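Local atomic coordinates of DNA polymerase sliding clamp 3 (Sulfolobus tokodaii, PDB entry 3AIZ), a protein that serves as one subunit of a ring that encircles DNA and tethers the polymerase and other DNA-processing proteins to it during replication. Residues C[134-139]-C[210-215]. Residues are numbered along the deposited sequence; the frame is centred on the assembly and turned at random.
Sequences ALTVTF and KPSDTV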
loop_
_atom_site.group_PDB
_atom_site.type_symbol
_atom_site.label_atom_id
_atom_site.label_comp_id
_atom_site.label_asym_id
_atom_site.label_seq_id
_atom_site.Cartn_x
_atom_site.Cartn_y
_atom_site.Cartn_z
ATOM N N ALA C 134 -20.212 18.644 22.481
ATOM C CA ALA C 134 -18.960 18.435 21.764
ATOM C C ALA C 134 -19.116 18.729 20.281
ATOM O O ALA C 134 -20.230 18.750 19.759
ATOM C CB ALA C 134 -18.468 17.009 21.968
ATOM N N LEU C 135 -17.993 18.960 19.605
ATOM C CA LEU C 135 -17.995 19.126 18.157
ATOM C C LEU C 135 -18.461 17.842 17.489
ATOM O O LEU C 135 -17.946 16.761 17.780
ATOM C CB LEU C 135 -16.600 19.485 17.648
ATOM C CG LEU C 135 -16.196 20.956 17.670
ATOM C CD1 LEU C 135 -14.813 21.113 17.067
ATOM C CD2 LEU C 135 -17.206 21.798 16.912
ATOM N N THR C 136 -19.436 17.963 16.595
ATOM C CA THR C 136 -19.949 16.803 15.881
ATOM C C THR C 136 -18.820 16.093 15.144
ATOM O O THR C 136 -18.759 14.865 15.117
ATOM C CB THR C 136 -21.053 17.192 14.886
ATOM O OG1 THR C 136 -22.134 17.814 15.591
ATOM C CG2 THR C 136 -21.570 15.960 14.156
ATOM N N VAL C 137 -17.919 16.872 14.556
ATOM C CA VAL C 137 -16.779 16.308 13.846
ATOM C C VAL C 137 -15.880 15.520 14.796
ATOM O O VAL C 137 -15.498 14.388 14.503
ATOM C CB VAL C 137 -15.961 17.397 13.118
ATOM C CG1 VAL C 137 -15.692 18.575 14.043
ATOM C CG2 VAL C 137 -14.663 16.817 12.582
ATOM N N THR C 138 -15.554 16.118 15.937
ATOM C CA THR C 138 -14.726 15.453 16.936
ATOM C C THR C 138 -15.396 14.179 17.437
ATOM O O THR C 138 -14.748 13.144 17.593
ATOM C CB THR C 138 -14.447 16.372 18.140
ATOM O OG1 THR C 138 -13.821 17.580 17.693
ATOM C CG2 THR C 138 -13.541 15.675 19.142
ATOM N N PHE C 139 -16.699 14.261 17.683
ATOM C CA PHE C 139 -17.445 13.130 18.221
ATOM C C PHE C 139 -17.590 12.003 17.206
ATOM O O PHE C 139 -17.335 10.840 17.522
ATOM C CB PHE C 139 -18.825 13.576 18.712
ATOM C CG PHE C 139 -19.680 12.447 19.213
ATOM C CD1 PHE C 139 -19.412 11.846 20.431
ATOM C CD2 PHE C 139 -20.752 11.986 18.466
ATOM C CE1 PHE C 139 -20.195 10.805 20.894
ATOM C CE2 PHE C 139 -21.540 10.947 18.925
ATOM C CZ PHE C 139 -21.261 10.356 20.139
ATOM N N LYS C 210 -21.308 16.118 8.579
ATOM C CA LYS C 210 -21.446 17.331 7.777
ATOM C C LYS C 210 -22.576 18.260 8.234
ATOM O O LYS C 210 -22.337 19.438 8.504
ATOM C CB LYS C 210 -21.606 16.983 6.294
ATOM C CG LYS C 210 -20.381 16.331 5.674
ATOM C CD LYS C 210 -20.623 15.984 4.213
ATOM C CE LYS C 210 -21.098 17.198 3.429
ATOM N NZ LYS C 210 -20.123 18.323 3.495
ATOM N N PRO C 211 -23.811 17.735 8.323
ATOM C CA PRO C 211 -24.968 18.579 8.644
ATOM C C PRO C 211 -24.887 19.211 10.031
ATOM O O PRO C 211 -25.285 20.363 10.200
ATOM C CB PRO C 211 -26.145 17.598 8.599
ATOM C CG PRO C 211 -25.653 16.430 7.824
ATOM C CD PRO C 211 -24.199 16.329 8.129
ATOM N N SER C 212 -24.381 18.464 11.007
ATOM C CA SER C 212 -24.405 18.905 12.398
ATOM C C SER C 212 -23.109 19.590 12.825
ATOM O O SER C 212 -22.018 19.063 12.612
ATOM C CB SER C 212 -24.707 17.721 13.323
ATOM O OG SER C 212 -24.870 18.142 14.666
ATOM N N ASP C 213 -23.241 20.766 13.432
ATOM C CA ASP C 213 -22.089 21.502 13.941
ATOM C C ASP C 213 -21.633 20.951 15.292
ATOM O O ASP C 213 -20.490 20.518 15.441
ATOM C CB ASP C 213 -22.401 23.000 14.043
ATOM C CG ASP C 213 -23.786 23.276 14.619
ATOM O OD1 ASP C 213 -23.954 23.203 15.857
ATOM O OD2 ASP C 213 -24.707 23.575 13.826
ATOM N N THR C 214 -22.534 20.967 16.270
ATOM C CA THR C 214 -22.239 20.430 17.593
ATOM C C THR C 214 -23.226 19.326 17.959
ATOM O O THR C 214 -24.335 19.274 17.432
ATOM C CB THR C 214 -22.277 21.527 18.677
ATOM O OG1 THR C 214 -23.607 22.050 18.793
ATOM C CG2 THR C 214 -21.317 22.656 18.328
ATOM N N VAL C 215 -22.815 18.444 18.865
ATOM C CA VAL C 215 -23.659 17.335 19.294
ATOM C C VAL C 215 -23.759 17.275 20.813
ATOM O O VAL C 215 -22.753 17.377 21.515
ATOM C CB VAL C 215 -23.134 15.985 18.759
ATOM C CG1 VAL C 215 -21.670 15.794 19.136
ATOM C CG2 VAL C 215 -23.983 14.837 19.281
#
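Ala-134 and Val-215 form an antiparallel hydrogen-bonded pair where strand 130-135 ends and strand 214-220 begins, and Leu-135 with Thr-214 makes the neighbouring non-hydrogen-bonded pair. Val-215 N gives a nearly straight bond to Ala-134 O (2.8 Å), while Ala-134 N reaches Val-215 O at 3.0 Å along a more bent path. Past Leu-135, the N-cap residue, the chain turns into helix 136-149, yet Thr-136 N still crosses to Asp-213 O (3.0 Å), tilted 34° from the plane of that carbonyl. The hydroxyl of Thr-136 stands beside its own backbone N, with OG1 anti to the carbonyl carbon (chi1 -60°), and donates to Ser-212 OG at 2.9 Å. Its methyl, CG2, rests against Ser-212 CB at 3.7 Å. Ser-212 OG also bonds to Asn-230 O, and Asn-230 OD1 bonds to Thr-214 OG1, linking Ser-212 and the first residue of strand 214-220 to strand 223-231. On the face shared by Ala-134 and Val-215, one valine methyl, CG1, meets Phe-139 CB at 3.6 Å and approaches the ring obliquely; the two side chains cross at about a right angle. Leu-227 and Tyr-229 of strand 223-231 also pack against the Phe-139 side chain. The contact thus joins the strand-to-helix junction at 135-136, in the C-terminal PCNA domain, to the start of strand 214-220, its antiparallel neighbour in the sheet. Because Thr-136 uses both its amide N-H and its hydroxyl across the contact, the first turn of the helix is tied to residues 212-213 by polar bonds, whereas Phe-139 and Val-215 join the parts through apolar packing.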